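Local structure of L-asparagine oxygenase (Streptomyces coelicolor, 2OG5) at residues A153-V158 against Q328-L333; M193-R198 against G299-V304. The protein catalyses the iron(II)- and 2-oxoglutarate-dependent 3-hydroxylation of L-asparagine, supplying the (2S,3S)-3-hydroxyasparagine built into the calcium-dependent antibiotic. All coordinates share one frame; numbering follows the deposited sequence.

Contact 1 (A153-V158 against Q328-L333)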
loop_
_atom_site.group_PDB
_atom_site.type_symbol
_atom_site.label_atom_id
_atom_site.label_comp_id
_atom_site.label_asym_id
_atom_site.label_seq_id
_atom_site.Cartn_x
_atom_site.Cartn_y
_atom_site.Cartn_z
ATOM N N ALA A 153 -6.053 8.094 -9.614
ATOM C CA ALA A 153 -7.249 7.627 -8.892
ATOM C C ALA A 153 -6.905 7.302 -7.443
ATOM O O ALA A 153 -5.869 6.717 -7.157
ATOM C CB ALA A 153 -7.819 6.400 -9.542
ATOM N N LEU A 154 -7.792 7.670 -6.525
ATOM C CA LEU A 154 -7.548 7.383 -5.110
ATOM C C LEU A 154 -7.717 5.923 -4.746
ATOM O O LEU A 154 -7.106 5.464 -3.781
ATOM C CB LEU A 154 -8.456 8.217 -4.210
ATOM C CG LEU A 154 -8.283 9.728 -4.358
ATOM C CD1 LEU A 154 -9.148 10.451 -3.332
ATOM C CD2 LEU A 154 -6.827 10.150 -4.232
ATOM N N VAL A 155 -8.540 5.197 -5.501
ATOM C CA VAL A 155 -8.803 3.786 -5.240
ATOM C C VAL A 155 -8.469 2.996 -6.506
ATOM O O VAL A 155 -9.152 3.138 -7.534
ATOM C CB VAL A 155 -10.259 3.555 -4.794
ATOM C CG1 VAL A 155 -10.505 2.077 -4.549
ATOM C CG2 VAL A 155 -10.591 4.394 -3.535
ATOM N N GLN A 156 -7.442 2.153 -6.422
ATOM C CA GLN A 156 -6.852 1.511 -7.602
ATOM C C GLN A 156 -6.987 -0.001 -7.505
ATOM O O GLN A 156 -6.809 -0.582 -6.433
ATOM C CB GLN A 156 -5.370 1.898 -7.717
ATOM C CG GLN A 156 -5.161 3.417 -7.668
ATOM C CD GLN A 156 -3.715 3.871 -7.699
ATOM O OE1 GLN A 156 -2.784 3.069 -7.826
ATOM N NE2 GLN A 156 -3.521 5.181 -7.555
ATOM N N ASP A 157 -7.279 -0.642 -8.630
ATOM C CA ASP A 157 -7.450 -2.087 -8.649
ATOM C C ASP A 157 -6.120 -2.797 -8.793
ATOM O O ASP A 157 -5.230 -2.359 -9.544
ATOM C CB ASP A 157 -8.367 -2.518 -9.798
ATOM C CG ASP A 157 -9.798 -2.061 -9.612
ATOM O OD1 ASP A 157 -10.316 -2.144 -8.488
ATOM O OD2 ASP A 157 -10.434 -1.636 -10.602
ATOM N N VAL A 158 -5.976 -3.893 -8.053
ATOM C CA VAL A 158 -4.839 -4.794 -8.212
ATOM C C VAL A 158 -5.415 -6.108 -8.753
ATOM O O VAL A 158 -6.018 -6.889 -8.002
ATOM C CB VAL A 158 -4.097 -4.986 -6.889
ATOM C CG1 VAL A 158 -2.855 -5.851 -7.087
ATOM C CG2 VAL A 158 -3.709 -3.623 -6.293
ATOM N N GLN A 328 -8.221 -3.798 -3.832
ATOM C CA GLN A 328 -8.216 -2.365 -4.104
ATOM C C GLN A 328 -7.226 -1.684 -3.160
ATOM O O GLN A 328 -7.073 -2.076 -2.000
ATOM C CB GLN A 328 -9.620 -1.777 -4.024
ATOM C CG GLN A 328 -10.451 -2.254 -5.213
ATOM C CD GLN A 328 -11.828 -1.650 -5.317
ATOM O OE1 GLN A 328 -12.505 -1.402 -4.309
ATOM N NE2 GLN A 328 -12.274 -1.442 -6.554
ATOM N N ARG A 329 -6.525 -0.693 -3.703
ATOM C CA ARG A 329 -5.407 -0.072 -3.040
ATOM C C ARG A 329 -5.613 1.430 -2.917
ATOM O O ARG A 329 -6.011 2.100 -3.867
ATOM C CB ARG A 329 -4.130 -0.332 -3.837
ATOM C CG ARG A 329 -2.878 0.192 -3.151
ATOM C CD ARG A 329 -1.663 -0.104 -3.961
ATOM N NE ARG A 329 -1.680 0.628 -5.215
ATOM C CZ ARG A 329 -0.828 0.424 -6.211
ATOM N NH1 ARG A 329 0.110 -0.501 -6.117
ATOM N NH2 ARG A 329 -0.942 1.142 -7.320
ATOM N N THR A 330 -5.296 1.953 -1.734
ATOM C CA THR A 330 -5.247 3.386 -1.493
ATOM C C THR A 330 -3.993 3.739 -0.706
ATOM O O THR A 330 -3.616 3.035 0.232
ATOM C CB THR A 330 -6.482 3.854 -0.730
ATOM O OG1 THR A 330 -7.610 3.675 -1.580
ATOM C CG2 THR A 330 -6.385 5.315 -0.320
ATOM N N PHE A 331 -3.343 4.818 -1.137
ATOM C CA PHE A 331 -2.179 5.383 -0.457
ATOM C C PHE A 331 -2.597 6.408 0.581
ATOM O O PHE A 331 -3.558 7.164 0.374
ATOM C CB PHE A 331 -1.263 6.074 -1.455
ATOM C CG PHE A 331 -0.779 5.192 -2.579
ATOM C CD1 PHE A 331 -0.370 3.893 -2.347
ATOM C CD2 PHE A 331 -0.719 5.681 -3.879
ATOM C CE1 PHE A 331 0.093 3.097 -3.373
ATOM C CE2 PHE A 331 -0.262 4.886 -4.919
ATOM C CZ PHE A 331 0.157 3.598 -4.661
ATOM N N VAL A 332 -1.865 6.449 1.693
ATOM C CA VAL A 332 -2.069 7.443 2.740
ATOM C C VAL A 332 -0.836 8.309 2.917
ATOM O O VAL A 332 0.286 7.799 2.977
ATOM C CB VAL A 332 -2.370 6.764 4.076
ATOM C CG1 VAL A 332 -2.686 7.797 5.151
ATOM C CG2 VAL A 332 -3.531 5.779 3.908
ATOM N N LEU A 333 -1.075 9.617 2.994
ATOM C CA LEU A 333 -0.078 10.602 3.346
ATOM C C LEU A 333 -0.362 11.064 4.775
ATOM O O LEU A 333 -1.458 11.526 5.088
ATOM C CB LEU A 333 -0.099 11.776 2.356
ATOM C CG LEU A 333 0.276 11.372 0.922
ATOM C CD1 LEU A 333 -0.064 12.493 -0.085
ATOM C CD2 LEU A 333 1.739 10.988 0.814
HETATM O O HOH W 1 -4.344 5.976 -3.603
#
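Strand 156-158 runs against strand 328-333 with 132° between their directions, strongly twisted but antiparallel: Q156 and R329 form a hydrogen-bonded pair, with Q156 N to R329 O at 2.9 Å and R329 N to Q156 O at 2.7 Å, and D157 and Q328 form the non-hydrogen-bonded pair beside it. The same two residues, Q156 and R329, meet again through their ends. R329 NH2 gives a nearly straight bond to Q156 OE1 at 2.7 Å (169° at the hydrogen), with the oxygen in the guanidinium plane although the amide and guanidinium planes stand 70° apart. The amide of Q156 is fixed from its other end, where NE2 donates to A153 O at 2.8 Å. R329 reaches Q156 OE1 through a bend at chi3, and CZ of F331 lies over one guanidinium face, displaced toward its rim. On the other side of the sheet D157 and Q328 lie alongside each other, carboxylate and amide almost coplanar, with Q328 NE2 to D157 OD1 at 2.8 Å; W326 also donates to OD1, and S121 OG is hydrogen-bonded to OD2. Past the paired residues, T330 OG1 donates to L154 O at 2.9 Å, and a water donating to that carbonyl accepts from F331 N. The pair belongs to the jelly-roll sheet of this clavaminate synthase family enzyme, and R329 binds the substrate L-asparagine. Q156 is thus a second-shell residue: its side-chain oxygen OE1, in an amide whose NE2 is bonded to A153 O, probably helps fix the rotation of the guanidinium at the substrate site.

Contact 2 (M193-R198 against G299-V304)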
loop_
_atom_site.group_PDB
_atom_site.type_symbol
_atom_site.label_atom_id
_atom_site.label_comp_id
_atom_site.label_asym_id
_atom_site.label_seq_id
_atom_site.Cartn_x
_atom_site.Cartn_y
_atom_site.Cartn_z
ATOM N N MET A 193 -2.438 0.741 1.696
ATOM C CA MET A 193 -3.565 -0.072 2.151
ATOM C C MET A 193 -4.067 -0.942 1.022
ATOM O O MET A 193 -4.286 -0.449 -0.086
ATOM C CB MET A 193 -4.702 0.824 2.641
ATOM C CG MET A 193 -4.269 1.753 3.752
ATOM S SD MET A 193 -5.654 2.564 4.572
ATOM C CE MET A 193 -6.295 3.511 3.216
ATOM N N LEU A 194 -4.249 -2.233 1.316
ATOM C CA LEU A 194 -4.738 -3.202 0.354
ATOM C C LEU A 194 -5.968 -3.901 0.926
ATOM O O LEU A 194 -5.856 -4.639 1.916
ATOM C CB LEU A 194 -3.655 -4.236 0.088
ATOM C CG LEU A 194 -2.391 -3.722 -0.596
ATOM C CD1 LEU A 194 -1.285 -4.778 -0.533
ATOM C CD2 LEU A 194 -2.714 -3.340 -2.027
ATOM N N LEU A 195 -7.127 -3.640 0.326
ATOM C CA LEU A 195 -8.385 -4.272 0.737
ATOM C C LEU A 195 -8.693 -5.417 -0.217
ATOM O O LEU A 195 -8.774 -5.215 -1.429
ATOM C CB LEU A 195 -9.532 -3.259 0.716
ATOM C CG LEU A 195 -10.941 -3.758 1.046
ATOM C CD1 LEU A 195 -11.031 -4.253 2.498
ATOM C CD2 LEU A 195 -11.963 -2.666 0.753
ATOM N N CYS A 196 -8.884 -6.611 0.330
ATOM C CA CYS A 196 -9.163 -7.772 -0.504
ATOM C C CYS A 196 -10.654 -7.884 -0.793
ATOM O O CYS A 196 -11.472 -7.968 0.121
ATOM C CB CYS A 196 -8.671 -9.042 0.172
ATOM S SG CYS A 196 -9.035 -10.539 -0.773
ATOM N N LEU A 197 -10.996 -7.881 -2.075
ATOM C CA LEU A 197 -12.371 -8.103 -2.514
ATOM C C LEU A 197 -12.616 -9.566 -2.867
ATOM O O LEU A 197 -13.671 -10.118 -2.575
ATOM C CB LEU A 197 -12.682 -7.234 -3.732
ATOM C CG LEU A 197 -12.643 -5.718 -3.528
ATOM C CD1 LEU A 197 -13.066 -5.009 -4.806
ATOM C CD2 LEU A 197 -13.495 -5.260 -2.358
ATOM N N ARG A 198 -11.630 -10.180 -3.506
ATOM C CA ARG A 198 -11.728 -11.572 -3.925
ATOM C C ARG A 198 -10.339 -12.177 -3.760
ATOM O O ARG A 198 -9.358 -11.615 -4.241
ATOM C CB ARG A 198 -12.199 -11.627 -5.379
ATOM C CG ARG A 198 -12.447 -13.004 -5.924
ATOM C CD ARG A 198 -13.133 -12.951 -7.280
ATOM N NE ARG A 198 -14.562 -12.641 -7.171
ATOM C CZ ARG A 198 -15.218 -11.733 -7.894
ATOM N NH1 ARG A 198 -14.605 -10.995 -8.811
ATOM N NH2 ARG A 198 -16.519 -11.578 -7.703
ATOM N N GLY A 299 -12.647 -9.037 2.708
ATOM C CA GLY A 299 -12.888 -8.296 3.941
ATOM C C GLY A 299 -11.649 -8.054 4.776
ATOM O O GLY A 299 -11.749 -7.475 5.857
ATOM N N GLU A 300 -10.492 -8.502 4.294
ATOM C CA GLU A 300 -9.233 -8.248 4.981
ATOM C C GLU A 300 -8.577 -7.010 4.396
ATOM O O GLU A 300 -8.550 -6.833 3.180
ATOM C CB GLU A 300 -8.291 -9.442 4.888
ATOM C CG GLU A 300 -8.854 -10.639 5.616
ATOM C CD GLU A 300 -7.893 -11.790 5.729
ATOM O OE1 GLU A 300 -6.905 -11.815 4.958
ATOM O OE2 GLU A 300 -8.138 -12.656 6.601
ATOM N N LEU A 301 -8.060 -6.168 5.285
ATOM C CA LEU A 301 -7.372 -4.926 4.934
ATOM C C LEU A 301 -5.969 -4.967 5.513
ATOM O O LEU A 301 -5.818 -4.964 6.733
ATOM C CB LEU A 301 -8.123 -3.734 5.523
ATOM C CG LEU A 301 -7.503 -2.349 5.354
ATOM C CD1 LEU A 301 -7.432 -1.981 3.880
ATOM C CD2 LEU A 301 -8.292 -1.291 6.139
ATOM N N ALA A 302 -4.960 -5.010 4.638
ATOM C CA ALA A 302 -3.564 -4.981 5.045
ATOM C C ALA A 302 -3.100 -3.547 4.938
ATOM O O ALA A 302 -3.355 -2.898 3.924
ATOM C CB ALA A 302 -2.715 -5.865 4.149
ATOM N N ILE A 303 -2.433 -3.050 5.973
ATOM C CA ILE A 303 -1.878 -1.699 5.958
ATOM C C ILE A 303 -0.388 -1.809 6.229
ATOM O O ILE A 303 0.025 -2.315 7.277
ATOM C CB ILE A 303 -2.539 -0.795 7.003
ATOM C CG1 ILE A 303 -4.061 -0.783 6.829
ATOM C CG2 ILE A 303 -1.967 0.642 6.923
ATOM C CD1 ILE A 303 -4.790 -0.006 7.931
ATOM N N VAL A 304 0.411 -1.375 5.257
ATOM C CA VAL A 304 1.863 -1.476 5.310
ATOM C C VAL A 304 2.449 -0.084 5.575
ATOM O O VAL A 304 2.074 0.883 4.926
ATOM C CB VAL A 304 2.408 -2.019 3.978
ATOM C CG1 VAL A 304 3.915 -2.141 4.014
ATOM C CG2 VAL A 304 1.755 -3.386 3.637
#
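G299 donates its N-H to C196 O at 3.0 Å from a backbone with phi at +87°, a conformation in which a side chain would press on the preceding carbonyl oxygen, so glycine suits this position. The contact joins two neighbouring strands of the larger jelly-roll sheet, 193-196 and 301-304, antiparallel at 167° with their axes 4.6 Å apart at closest. Register follows from the bridges: L194 with A302 is the hydrogen-bonded pair, flanked by the non-hydrogen-bonded pairs M193 with I303 and L195 with L301. L194 and A302 exchange two N-H to O=C bonds, and beyond them C196 N makes an almost straight bond to E300 O. M193, L195, L301 and I303 share one face, which packs toward helix 128-140 through M193 and L301. There M193 and I303 lie side by side, CG of M193 resting 4.0 Å from CG1 of I303. With CG anti to the backbone nitrogen (chi1 176°) and a turn at chi2, CD1 of L301 lies against the L194 carbonyl, near CB of M193 and CB of L195. L194 and A302 occupy the opposite face, where both touch L207 of strand 207-211, in the smaller sheet; L194 also packs on R329, a substrate-binding residue. The carboxylate of E300 is held outside the strand pair, by a salt bridge to R103 and a bond from L297 N. Next to G299, the methyl CD1 of L195 lies over the backbone of 299-304, 3.6 Å from E300 O.

From the N terminus the chain first lays down 153-158, then 193-198; contact 2 closes when it returns about a hundred residues later at 299-304, and contact 1 closes last, at 328-333. Contact 2 is therefore enclosed within contact 1 and the two do not cross. In space strand 326-333 lies between 156-158 and 191-196, so the segments follow one another in the sheet as 153-158, 328-333, 193-198 and 299-304. The join between the contacts is itself backbone pairing, with L195 N to Q328 O at 2.8 Å and M193 N to T330 O at 3.0 Å, both probable hydrogen bonds. Strand 326-333, which carries the substrate-binding R329, is thereby flanked by 156-158 on one edge and 191-196 on the other, with 301-305 beyond the latter.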